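Peptidase M16 inactive domain family protein (Pseudomonas fluorescens, PDB 3GWB) is assigned to the M16 family of metallopeptidases, but is probably a proteolytically inactive member whose own role is not established. Local coordinates at residues L26-R31 against G370-M375; F36-I41 against V197-V202; A61-G66 against G120-P125; A189-A194 against P225-I230. One frame throughout, in Å; residues are numbered along the deposited sequence.

Four contacts illustrate how contact chemistry follows depth in the fold. Interactions 1 and 2 form the buried core and share one mixed sheet: strand 197-203 lies between strands 24-29 and 35-42, and Leu372 of the covering helix reaches Val28 in interaction 1 and Val202 of interaction 2. Interaction 2 combines backbone bonding with apolar packing, whereas interaction 1 is apolar across the helix-strand interface, its salt bridge lying within segment 26-31. Interactions 3 and 4 join helix ends to loops farther out, each with a bridging water; interaction 3 is largely buried, interaction 4 only partly. Leu63 packs on Tyr192 between them, and helix 181-191 leads through a short loop into strand 197-203.

Interaction 1. Residues L26-R31 against G370-M375; sequences LFVEAR and GQLGAM
Leu372 drives its side chain between Leu26 and Val28, two residues that alternate onto the same face of strand 24-29. The contact is apolar; Leu372 and Leu26 carry most of it, in nearly equal shares, with Val28 and Met375 adding the rest. Leu372 has CG anti to the carbonyl carbon (chi1 -72°) and CD1 anti to CA, which carries that methyl out toward the strand. There CD1 lies 3.6 Å from Val28 CG2, the two side chains crossing obliquely, and 4.2 Å from Leu26 CB. Leu26 answers from the strand with its own branch: Leu26 CD2 approaches CB of Met375, a selenomethionine, at 4.0 Å. On the helix backbone, Leu26 CD2 comes 3.4 Å from Leu372 O. A leucine methyl thus lies against the helix backbone itself. Helix and strand run roughly antiparallel, with 153° between the directions of the short segments and axes 8.8 Å apart, a spacing these interleaved side chains fill.

The side-chain polar bonding of the strand segment lies at its exposed end. Arg31 NE bonds Glu29 OE2 at 2.8 Å in a salt bridge; the acceptor lies in the guanidinium plane, but the carboxylate is met from above its own plane. Arg31 NH1 has a second acidic partner in Asp204, so the arginine spans two carboxylates.

Around the apolar patch, Leu372 also touches Ala200 and Val202 of the neighbouring strand, and Met375 leans on helix 384-394. A single helix from the second half of the chain laid across the sheet of the first half is characteristic of the M16 peptidase fold and its relatives, such as the core proteins of cytochrome bc1.

Interaction 2. Residues F36-I41 against V197-V202; sequences FDLRLI and VVIALV
Leu38 and Leu201 meet at the apolar centre of this strand pair, with Leu38 CD1 only 3.5 Å from Leu201 CD2, tighter than ordinary van der Waals contact. The same Leu38 CD1 touches Ile199 CG2 at 3.9 Å, so one methyl serves two residues of the opposite strand. Leu201 CD2 also approaches Phe36, 3.8 Å from CD1 of its ring. That ring owes its place beside Leu201 to a CG set in the crowded position between backbone N and carbonyl carbon (chi1 72°). Farther along, Val197 CG2 packs on Leu40 CB. All these side chains share a face, covered by helices 105-120 and 207-220.

The opposite face begins apolar, with Ile41 CB 4.1 Å from Val198 CB, and lies toward helix 365-377, which touches Ile41, Asp37 and Val202. It turns polar at Asp37 and Arg39; the extended chain of Arg39 leads away from the partner strand beyond Ala200.

Between the faces, backbone bonds hold the register. Asp37 with Val202, Arg39 with Ala200 and Ile41 with Val198 are hydrogen-bonded pairs, each closed by two bonds. Ala200 N to Arg39 O, 2.8 Å, is nearly straight at 173°; Val198 N to Ile41 O bends to 152°. Such regular antiparallel pairing, with helices packed on both faces, is that of the central strands in the alpha/beta sandwich of an M16 domain.

Interaction 3. Residues A61-G66 against G120-P125; sequences AMLNEG and GKPTFP
Met62, a selenomethionine, sets its CB against the edge of the Phe124 ring, in the ring plane and 3.5 Å from CD1. Bends at chi2 and chi3 turn its side chain back on the loop, so that CE ends 3.6 Å from Pro125 O and near Pro125 CD. Met62 O takes a hydrogen bond from a water that also donates to Gly66 O and accepts from Phe124 N, tying three backbone sites together. Leu63 follows, with CD2 4.3 Å from Pro122 CG; both residues also rest on His188. Helix 55-62 probably corresponds to the helix that bears the HXXEH zinc motif in active M16 peptidases, absent from this chain, consistent with an inactive member. Glu65 gives its carboxylate to Arg131 and Ser128 of helix 126-143, while Glu65 O lies 3.5 Å from Pro125 CG. An alanine in place of Pro125 lacks the ring atoms CG and CD and would probably open a gap beside Glu65, Gly66 and the Met62 methyl, leaving the turn before helix 126-143 freer to flex. At Gly66 a side chain would run into that proline ring. Gly66 O accepts from Thr123 N at 3.0 Å, the donor standing 44° above the carbonyl plane.

Interaction 4. Residues A189-A194 against P225-I230; sequences AKAYAA and PALAKI
Lys190 and Pro225 bring their carbonyl groups together without touching: Lys190 O and Pro225 O are 4.5 Å apart, and a water spans them. It donates to both, at 2.7 Å from Lys190 O and 2.7 Å from Pro225 O, and so links two acceptors that cannot bond to each other. The backbones differ in character. Residues 189-191 close a helix, which Tyr192 leaves, whereas 225-230 runs extended in a polyproline II-like conformation, with the CA atoms of Ala191 and Leu227 7.1 Å apart.

Among the side chains, Leu227 carries the contact. Its CG stands anti to the carbonyl carbon (chi1 -63°), and the two methyls divide the work. CD2 presses on Lys190 CG at 3.6 Å, the lysine and leucine side chains crossing at about a right angle. CD1 lies 4.1 Å from Ala191 CA, and 3.9 Å from Lys190 NZ, whose chain curls back through bends at chi3 and chi4. The leucine thus packs on the aliphatic part of an exposed lysine, whose charged tip comes round beside CD1. An alanine at Leu227 would probably leave the aliphatic part of Lys190 without its packing partner and open a gap beside Ala191. A lighter touch comes from Ala193 CB, 4.2 Å from Pro225 O.

Asn196, just ahead of strand 197-203, ties both segments with one side-chain amide, donating to Ala191 O and accepting from Leu227 N. The contact therefore fastens the extended connection that leaves helix 207-220 for strand 239-244 onto the end of helix 181-191.

Interaction 1. Residues L26-R31 against G370-M375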
loop_
_atom_site.group_PDB
_atom_site.type_symbol
_atom_site.label_atom_id
_atom_site.label_comp_id
_atom_site.label_asym_id
_atom_site.label_seq_id
_atom_site.Cartn_x
_atom_site.Cartn_y
_atom_site.Cartn_z
ATOM N N LEU A 26 12.911 -24.641 -7.443
ATOM C CA LEU A 26 13.144 -24.106 -8.788
ATOM C C LEU A 26 14.146 -22.971 -8.634
ATOM O O LEU A 26 14.007 -22.120 -7.746
ATOM C CB LEU A 26 11.855 -23.595 -9.428
ATOM C CG LEU A 26 10.893 -24.687 -9.900
ATOM C CD1 LEU A 26 10.131 -25.272 -8.706
ATOM C CD2 LEU A 26 9.931 -24.089 -10.909
ATOM N N PHE A 27 15.145 -22.942 -9.503
ATOM C CA PHE A 27 16.201 -21.947 -9.400
ATOM C C PHE A 27 16.688 -21.390 -10.726
ATOM O O PHE A 27 16.822 -22.120 -11.713
ATOM C CB PHE A 27 17.378 -22.581 -8.653
ATOM C CG PHE A 27 18.662 -21.812 -8.757
ATOM C CD1 PHE A 27 18.798 -20.562 -8.157
ATOM C CD2 PHE A 27 19.750 -22.355 -9.436
ATOM C CE1 PHE A 27 20.002 -19.862 -8.243
ATOM C CE2 PHE A 27 20.954 -21.663 -9.525
ATOM C CZ PHE A 27 21.081 -20.421 -8.924
ATOM N N VAL A 28 16.944 -20.083 -10.737
ATOM C CA VAL A 28 17.476 -19.402 -11.914
ATOM C C VAL A 28 18.677 -18.582 -11.447
ATOM O O VAL A 28 18.549 -17.722 -10.564
ATOM C CB VAL A 28 16.440 -18.444 -12.552
ATOM C CG1 VAL A 28 17.104 -17.605 -13.639
ATOM C CG2 VAL A 28 15.282 -19.237 -13.137
ATOM N N GLU A 29 19.846 -18.856 -12.014
ATOM C CA GLU A 29 21.038 -18.108 -11.644
ATOM C C GLU A 29 20.994 -16.781 -12.404
ATOM O O GLU A 29 20.715 -16.756 -13.601
ATOM C CB GLU A 29 22.305 -18.886 -12.014
ATOM C CG GLU A 29 23.582 -18.292 -11.425
ATOM C CD GLU A 29 24.837 -19.066 -11.800
ATOM O OE1 GLU A 29 24.824 -20.308 -11.690
ATOM O OE2 GLU A 29 25.845 -18.433 -12.189
ATOM N N ALA A 30 21.241 -15.685 -11.695
ATOM C CA ALA A 30 21.243 -14.339 -12.274
ATOM C C ALA A 30 22.316 -13.583 -11.509
ATOM O O ALA A 30 22.115 -13.208 -10.361
ATOM C CB ALA A 30 19.897 -13.686 -12.071
ATOM N N ARG A 31 23.452 -13.358 -12.154
ATOM C CA ARG A 31 24.581 -12.716 -11.506
ATOM C C ARG A 31 24.728 -11.208 -11.667
ATOM O O ARG A 31 25.692 -10.639 -11.161
ATOM C CB ARG A 31 25.865 -13.380 -11.992
ATOM C CG ARG A 31 25.911 -14.883 -11.793
ATOM C CD ARG A 31 26.132 -15.224 -10.334
ATOM N NE ARG A 31 26.540 -16.612 -10.167
ATOM C CZ ARG A 31 27.140 -17.081 -9.081
ATOM N NH1 ARG A 31 27.403 -16.266 -8.068
ATOM N NH2 ARG A 31 27.479 -18.359 -9.013
ATOM N N GLY A 370 8.584 -14.889 -8.979
ATOM C CA GLY A 370 7.131 -14.996 -8.905
ATOM C C GLY A 370 6.601 -16.059 -9.862
ATOM O O GLY A 370 5.732 -16.859 -9.509
ATOM N N GLN A 371 7.126 -16.069 -11.082
ATOM C CA GLN A 371 6.710 -17.035 -12.094
ATOM C C GLN A 371 7.158 -18.444 -11.735
ATOM O O GLN A 371 6.416 -19.406 -11.945
ATOM C CB GLN A 371 7.274 -16.653 -13.464
ATOM C CG GLN A 371 6.784 -15.308 -13.984
ATOM C CD GLN A 371 5.275 -15.255 -14.136
ATOM O OE1 GLN A 371 4.677 -16.091 -14.818
ATOM N NE2 GLN A 371 4.649 -14.267 -13.503
ATOM N N LEU A 372 8.372 -18.565 -11.195
ATOM C CA LEU A 372 8.899 -19.873 -10.799
ATOM C C LEU A 372 8.021 -20.501 -9.727
ATOM O O LEU A 372 7.773 -21.713 -9.734
ATOM C CB LEU A 372 10.325 -19.742 -10.259
ATOM C CG LEU A 372 11.451 -19.439 -11.247
ATOM C CD1 LEU A 372 12.799 -19.643 -10.540
ATOM C CD2 LEU A 372 11.354 -20.377 -12.448
ATOM N N GLY A 373 7.561 -19.670 -8.795
ATOM C CA GLY A 373 6.701 -20.158 -7.734
ATOM C C GLY A 373 5.420 -20.721 -8.317
ATOM O O GLY A 373 4.976 -21.799 -7.924
ATOM N N ALA A 374 4.829 -19.994 -9.262
ATOM C CA ALA A 374 3.595 -20.439 -9.901
ATOM C C ALA A 374 3.852 -21.697 -10.728
ATOM O O ALA A 374 3.025 -22.604 -10.755
ATOM C CB ALA A 374 3.030 -19.337 -10.793
HETATM N N MSE A 375 4.998 -21.749 -11.401
HETATM C CA MSE A 375 5.346 -22.914 -12.208
HETATM C C MSE A 375 5.384 -24.154 -11.319
HETATM O O MSE A 375 4.809 -25.198 -11.657
HETATM C CB MSE A 375 6.710 -22.709 -12.885
HETATM C CG MSE A 375 6.688 -21.744 -14.090
HETATM SE SE MSE A 375 8.344 -21.230 -14.684
HETATM C CE MSE A 375 9.093 -22.796 -15.030
#

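Interaction 2. Residues F36-I41 against V197-V202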
loop_
_atom_site.group_PDB
_atom_site.type_symbol
_atom_site.label_atom_id
_atom_site.label_comp_id
_atom_site.label_asym_id
_atom_site.label_seq_id
_atom_site.Cartn_x
_atom_site.Cartn_y
_atom_site.Cartn_z
ATOM N N PHE A 36 19.553 -11.694 -4.096
ATOM C CA PHE A 36 18.724 -12.783 -4.583
ATOM C C PHE A 36 17.365 -12.746 -3.913
ATOM O O PHE A 36 17.185 -12.091 -2.876
ATOM C CB PHE A 36 19.407 -14.136 -4.332
ATOM C CG PHE A 36 19.424 -14.550 -2.888
ATOM C CD1 PHE A 36 18.370 -15.281 -2.349
ATOM C CD2 PHE A 36 20.482 -14.196 -2.064
ATOM C CE1 PHE A 36 18.370 -15.648 -1.002
ATOM C CE2 PHE A 36 20.495 -14.554 -0.714
ATOM C CZ PHE A 36 19.436 -15.286 -0.184
ATOM N N ASP A 37 16.416 -13.443 -4.526
ATOM C CA ASP A 37 15.060 -13.524 -4.019
ATOM C C ASP A 37 14.716 -14.974 -3.734
ATOM O O ASP A 37 14.927 -15.845 -4.579
ATOM C CB ASP A 37 14.069 -12.977 -5.043
ATOM C CG ASP A 37 14.163 -11.474 -5.198
ATOM O OD1 ASP A 37 13.339 -10.898 -5.937
ATOM O OD2 ASP A 37 15.060 -10.869 -4.581
ATOM N N LEU A 38 14.210 -15.216 -2.527
ATOM C CA LEU A 38 13.780 -16.541 -2.098
ATOM C C LEU A 38 12.281 -16.426 -1.854
ATOM O O LEU A 38 11.828 -15.541 -1.128
ATOM C CB LEU A 38 14.495 -16.951 -0.807
ATOM C CG LEU A 38 14.010 -18.210 -0.079
ATOM C CD1 LEU A 38 14.147 -19.421 -0.988
ATOM C CD2 LEU A 38 14.829 -18.405 1.200
ATOM N N ARG A 39 11.510 -17.317 -2.459
ATOM C CA ARG A 39 10.067 -17.281 -2.299
ATOM C C ARG A 39 9.563 -18.681 -1.981
ATOM O O ARG A 39 9.943 -19.654 -2.633
ATOM C CB ARG A 39 9.427 -16.749 -3.585
ATOM C CG ARG A 39 7.934 -16.447 -3.516
ATOM C CD ARG A 39 7.471 -15.877 -4.855
ATOM N NE ARG A 39 6.033 -15.611 -4.923
ATOM C CZ ARG A 39 5.429 -14.570 -4.359
ATOM N NH1 ARG A 39 6.133 -13.677 -3.674
ATOM N NH2 ARG A 39 4.116 -14.416 -4.492
ATOM N N LEU A 40 8.733 -18.773 -0.949
ATOM C CA LEU A 40 8.154 -20.045 -0.525
ATOM C C LEU A 40 6.658 -19.978 -0.763
ATOM O O LEU A 40 5.975 -19.074 -0.282
ATOM C CB LEU A 40 8.429 -20.298 0.961
ATOM C CG LEU A 40 9.771 -20.906 1.391
ATOM C CD1 LEU A 40 10.934 -20.220 0.692
ATOM C CD2 LEU A 40 9.899 -20.793 2.906
ATOM N N ILE A 41 6.150 -20.935 -1.526
ATOM C CA ILE A 41 4.732 -20.979 -1.817
ATOM C C ILE A 41 4.158 -22.233 -1.179
ATOM O O ILE A 41 4.549 -23.340 -1.541
ATOM C CB ILE A 41 4.463 -21.028 -3.348
ATOM C CG1 ILE A 41 5.075 -19.809 -4.049
ATOM C CG2 ILE A 41 2.972 -21.016 -3.598
ATOM C CD1 ILE A 41 6.596 -19.780 -4.047
ATOM N N VAL A 197 5.316 -27.336 0.328
ATOM C CA VAL A 197 5.856 -26.063 -0.137
ATOM C C VAL A 197 6.665 -26.121 -1.429
ATOM O O VAL A 197 7.242 -27.153 -1.786
ATOM C CB VAL A 197 6.758 -25.426 0.950
ATOM C CG1 VAL A 197 8.104 -26.155 0.992
ATOM C CG2 VAL A 197 6.947 -23.920 0.671
ATOM N N VAL A 198 6.685 -24.994 -2.132
ATOM C CA VAL A 198 7.467 -24.844 -3.351
ATOM C C VAL A 198 8.535 -23.817 -3.001
ATOM O O VAL A 198 8.214 -22.757 -2.481
ATOM C CB VAL A 198 6.635 -24.281 -4.522
ATOM C CG1 VAL A 198 7.560 -23.958 -5.702
ATOM C CG2 VAL A 198 5.582 -25.297 -4.947
ATOM N N ILE A 199 9.792 -24.130 -3.283
ATOM C CA ILE A 199 10.897 -23.224 -2.974
ATOM C C ILE A 199 11.459 -22.642 -4.264
ATOM O O ILE A 199 12.042 -23.362 -5.066
ATOM C CB ILE A 199 12.020 -23.975 -2.220
ATOM C CG1 ILE A 199 11.481 -24.496 -0.889
ATOM C CG2 ILE A 199 13.211 -23.063 -1.986
ATOM C CD1 ILE A 199 12.417 -25.473 -0.212
ATOM N N ALA A 200 11.276 -21.339 -4.460
ATOM C CA ALA A 200 11.757 -20.668 -5.663
ATOM C C ALA A 200 12.894 -19.722 -5.302
ATOM O O ALA A 200 12.788 -18.956 -4.352
ATOM C CB ALA A 200 10.610 -19.896 -6.318
ATOM N N LEU A 201 13.977 -19.782 -6.066
ATOM C CA LEU A 201 15.162 -18.961 -5.814
ATOM C C LEU A 201 15.695 -18.320 -7.081
ATOM O O LEU A 201 15.862 -18.991 -8.092
ATOM C CB LEU A 201 16.281 -19.828 -5.225
ATOM C CG LEU A 201 16.427 -20.034 -3.722
ATOM C CD1 LEU A 201 17.460 -21.135 -3.464
ATOM C CD2 LEU A 201 16.865 -18.714 -3.068
ATOM N N VAL A 202 15.988 -17.022 -7.021
ATOM C CA VAL A 202 16.537 -16.321 -8.169
ATOM C C VAL A 202 17.569 -15.285 -7.737
ATOM O O VAL A 202 17.292 -14.440 -6.874
ATOM C CB VAL A 202 15.446 -15.581 -8.971
ATOM C CG1 VAL A 202 16.076 -14.904 -10.162
ATOM C CG2 VAL A 202 14.355 -16.545 -9.422
#

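Interaction 3. Residues A61-G66 against G120-P125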
loop_
_atom_site.group_PDB
_atom_site.type_symbol
_atom_site.label_atom_id
_atom_site.label_comp_id
_atom_site.label_asym_id
_atom_site.label_seq_id
_atom_site.Cartn_x
_atom_site.Cartn_y
_atom_site.Cartn_z
ATOM N N ALA A 61 -0.113 -14.336 8.755
ATOM C CA ALA A 61 0.178 -13.007 9.268
ATOM C C ALA A 61 0.986 -13.066 10.556
ATOM O O ALA A 61 1.740 -12.142 10.859
ATOM C CB ALA A 61 -1.125 -12.252 9.519
HETATM N N MSE A 62 0.831 -14.151 11.309
HETATM C CA MSE A 62 1.530 -14.303 12.586
HETATM C C MSE A 62 2.956 -14.859 12.505
HETATM O O MSE A 62 3.669 -14.881 13.510
HETATM C CB MSE A 62 0.695 -15.190 13.517
HETATM C CG MSE A 62 -0.635 -14.573 13.987
HETATM SE SE MSE A 62 -0.415 -13.383 15.327
HETATM C CE MSE A 62 0.195 -14.502 16.621
ATOM N N LEU A 63 3.379 -15.292 11.320
ATOM C CA LEU A 63 4.711 -15.867 11.152
ATOM C C LEU A 63 5.835 -15.006 11.707
ATOM O O LEU A 63 6.621 -15.464 12.538
ATOM C CB LEU A 63 4.987 -16.160 9.673
ATOM C CG LEU A 63 4.034 -17.133 8.963
ATOM C CD1 LEU A 63 4.459 -17.292 7.512
ATOM C CD2 LEU A 63 4.045 -18.488 9.664
ATOM N N ASN A 64 5.913 -13.758 11.257
ATOM C CA ASN A 64 6.980 -12.872 11.713
ATOM C C ASN A 64 6.634 -12.039 12.940
ATOM O O ASN A 64 7.247 -10.996 13.172
ATOM C CB ASN A 64 7.421 -11.948 10.575
ATOM C CG ASN A 64 6.427 -10.847 10.308
ATOM O OD1 ASN A 64 5.228 -11.015 10.519
ATOM N ND2 ASN A 64 6.919 -9.711 9.827
ATOM N N GLU A 65 5.653 -12.493 13.718
ATOM C CA GLU A 65 5.255 -11.795 14.937
ATOM C C GLU A 65 6.084 -12.266 16.124
ATOM O O GLU A 65 5.998 -11.687 17.207
ATOM C CB GLU A 65 3.772 -12.027 15.248
ATOM C CG GLU A 65 2.819 -11.245 14.373
ATOM C CD GLU A 65 3.016 -9.739 14.484
ATOM O OE1 GLU A 65 3.213 -9.229 15.612
ATOM O OE2 GLU A 65 2.957 -9.058 13.438
ATOM N N GLY A 66 6.873 -13.323 15.926
ATOM C CA GLY A 66 7.696 -13.822 17.010
ATOM C C GLY A 66 8.291 -15.208 16.833
ATOM O O GLY A 66 7.694 -16.088 16.212
ATOM N N GLY A 120 9.465 -21.487 9.817
ATOM C CA GLY A 120 9.364 -22.841 10.343
ATOM C C GLY A 120 9.069 -23.020 11.825
ATOM O O GLY A 120 8.513 -24.045 12.230
ATOM N N LYS A 121 9.441 -22.048 12.653
ATOM C CA LYS A 121 9.198 -22.167 14.088
ATOM C C LYS A 121 8.593 -20.916 14.719
ATOM O O LYS A 121 9.133 -20.365 15.675
ATOM C CB LYS A 121 10.499 -22.526 14.803
ATOM C CG LYS A 121 11.126 -23.838 14.324
ATOM C CD LYS A 121 12.454 -24.105 15.018
ATOM C CE LYS A 121 13.081 -25.426 14.566
ATOM N NZ LYS A 121 13.329 -25.478 13.092
ATOM N N PRO A 122 7.464 -20.441 14.185
ATOM C CA PRO A 122 6.845 -19.246 14.766
ATOM C C PRO A 122 6.298 -19.578 16.163
ATOM O O PRO A 122 5.893 -20.717 16.420
ATOM C CB PRO A 122 5.737 -18.924 13.770
ATOM C CG PRO A 122 5.330 -20.293 13.292
ATOM C CD PRO A 122 6.664 -20.961 13.062
ATOM N N THR A 123 6.293 -18.592 17.059
ATOM C CA THR A 123 5.801 -18.804 18.422
ATOM C C THR A 123 4.377 -18.308 18.678
ATOM O O THR A 123 3.806 -18.582 19.736
ATOM C CB THR A 123 6.721 -18.133 19.454
ATOM O OG1 THR A 123 6.866 -16.745 19.126
ATOM C CG2 THR A 123 8.083 -18.807 19.465
ATOM N N PHE A 124 3.814 -17.580 17.716
ATOM C CA PHE A 124 2.460 -17.042 17.828
ATOM C C PHE A 124 2.217 -16.398 19.194
ATOM O O PHE A 124 1.484 -16.940 20.025
ATOM C CB PHE A 124 1.426 -18.153 17.601
ATOM C CG PHE A 124 1.606 -18.896 16.306
ATOM C CD1 PHE A 124 1.341 -18.278 15.087
ATOM C CD2 PHE A 124 2.043 -20.219 16.307
ATOM C CE1 PHE A 124 1.517 -18.967 13.884
ATOM C CE2 PHE A 124 2.222 -20.914 15.111
ATOM C CZ PHE A 124 1.955 -20.288 13.899
ATOM N N PRO A 125 2.827 -15.228 19.442
ATOM C CA PRO A 125 2.660 -14.526 20.721
ATOM C C PRO A 125 1.209 -14.108 20.950
ATOM O O PRO A 125 0.543 -13.607 20.040
ATOM C CB PRO A 125 3.585 -13.317 20.583
ATOM C CG PRO A 125 4.620 -13.784 19.610
ATOM C CD PRO A 125 3.804 -14.533 18.591
HETATM O O HOH W 1 4.860 -16.004 15.522
#

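Interaction 4. Residues A189-A194 against P225-I230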
loop_
_atom_site.group_PDB
_atom_site.type_symbol
_atom_site.label_atom_id
_atom_site.label_comp_id
_atom_site.label_asym_id
_atom_site.label_seq_id
_atom_site.Cartn_x
_atom_site.Cartn_y
_atom_site.Cartn_z
ATOM N N ALA A 189 1.460 -26.698 11.427
ATOM C CA ALA A 189 2.135 -27.995 11.356
ATOM C C ALA A 189 1.668 -28.800 10.142
ATOM O O ALA A 189 2.414 -29.612 9.583
ATOM C CB ALA A 189 1.876 -28.782 12.638
ATOM N N LYS A 190 0.429 -28.559 9.740
ATOM C CA LYS A 190 -0.172 -29.246 8.606
ATOM C C LYS A 190 0.056 -28.564 7.254
ATOM O O LYS A 190 0.479 -29.200 6.288
ATOM C CB LYS A 190 -1.681 -29.376 8.840
ATOM C CG LYS A 190 -2.465 -29.907 7.648
ATOM C CD LYS A 190 -3.933 -30.181 8.007
ATOM C CE LYS A 190 -4.719 -28.907 8.263
ATOM N NZ LYS A 190 -4.800 -28.075 7.025
ATOM N N ALA A 191 -0.227 -27.266 7.195
ATOM C CA ALA A 191 -0.120 -26.508 5.949
ATOM C C ALA A 191 1.260 -25.968 5.609
ATOM O O ALA A 191 1.563 -25.714 4.441
ATOM C CB ALA A 191 -1.144 -25.367 5.960
ATOM N N TYR A 192 2.104 -25.772 6.613
ATOM C CA TYR A 192 3.438 -25.267 6.332
ATOM C C TYR A 192 4.484 -26.375 6.330
ATOM O O TYR A 192 5.688 -26.118 6.385
ATOM C CB TYR A 192 3.800 -24.156 7.321
ATOM C CG TYR A 192 3.110 -22.842 6.989
ATOM C CD1 TYR A 192 1.733 -22.691 7.172
ATOM C CD2 TYR A 192 3.819 -21.778 6.437
ATOM C CE1 TYR A 192 1.082 -21.518 6.811
ATOM C CE2 TYR A 192 3.173 -20.591 6.070
ATOM C CZ TYR A 192 1.805 -20.475 6.259
ATOM O OH TYR A 192 1.163 -19.319 5.885
ATOM N N ALA A 193 4.018 -27.618 6.251
ATOM C CA ALA A 193 4.914 -28.771 6.212
ATOM C C ALA A 193 5.771 -28.686 4.943
ATOM O O ALA A 193 5.316 -28.218 3.896
ATOM C CB ALA A 193 4.101 -30.074 6.232
ATOM N N ALA A 194 7.016 -29.129 5.046
ATOM C CA ALA A 194 7.950 -29.091 3.927
ATOM C C ALA A 194 7.421 -29.752 2.654
ATOM O O ALA A 194 7.672 -29.276 1.548
ATOM C CB ALA A 194 9.263 -29.731 4.343
ATOM N N PRO A 225 3.474 -34.244 4.644
ATOM C CA PRO A 225 3.199 -34.333 3.211
ATOM C C PRO A 225 2.414 -33.146 2.660
ATOM O O PRO A 225 1.976 -32.268 3.406
ATOM C CB PRO A 225 2.412 -35.631 3.111
ATOM C CG PRO A 225 1.566 -35.560 4.348
ATOM C CD PRO A 225 2.552 -35.103 5.409
ATOM N N ALA A 226 2.246 -33.135 1.344
ATOM C CA ALA A 226 1.491 -32.094 0.676
ATOM C C ALA A 226 0.021 -32.369 0.959
ATOM O O ALA A 226 -0.376 -33.527 1.118
ATOM C CB ALA A 226 1.744 -32.148 -0.811
ATOM N N LEU A 227 -0.780 -31.312 1.032
ATOM C CA LEU A 227 -2.204 -31.469 1.277
ATOM C C LEU A 227 -2.854 -31.843 -0.046
ATOM O O LEU A 227 -2.302 -31.564 -1.109
ATOM C CB LEU A 227 -2.799 -30.165 1.816
ATOM C CG LEU A 227 -2.232 -29.713 3.166
ATOM C CD1 LEU A 227 -2.924 -28.434 3.603
ATOM C CD2 LEU A 227 -2.415 -30.816 4.205
ATOM N N ALA A 228 -4.018 -32.482 0.018
ATOM C CA ALA A 228 -4.721 -32.886 -1.192
ATOM C C ALA A 228 -5.245 -31.665 -1.935
ATOM O O ALA A 228 -5.584 -30.650 -1.329
ATOM C CB ALA A 228 -5.871 -33.818 -0.843
ATOM N N LYS A 229 -5.311 -31.770 -3.256
ATOM C CA LYS A 229 -5.796 -30.667 -4.070
ATOM C C LYS A 229 -7.301 -30.508 -3.927
ATOM O O LYS A 229 -8.020 -31.483 -3.691
ATOM C CB LYS A 229 -5.426 -30.896 -5.534
ATOM C CG LYS A 229 -3.927 -30.868 -5.782
ATOM C CD LYS A 229 -3.601 -31.100 -7.245
ATOM C CE LYS A 229 -2.107 -30.995 -7.489
ATOM N NZ LYS A 229 -1.791 -31.186 -8.928
ATOM N N ILE A 230 -7.767 -29.271 -4.063
ATOM C CA ILE A 230 -9.187 -28.957 -3.947
ATOM C C ILE A 230 -9.923 -29.404 -5.206
ATOM O O ILE A 230 -9.381 -29.349 -6.314
ATOM C CB ILE A 230 -9.395 -27.434 -3.705
ATOM C CG1 ILE A 230 -9.119 -27.097 -2.233
ATOM C CG2 ILE A 230 -10.822 -27.023 -4.040
ATOM C CD1 ILE A 230 -7.720 -27.405 -1.763
HETATM O O HOH W 2 0.722 -31.807 5.707
#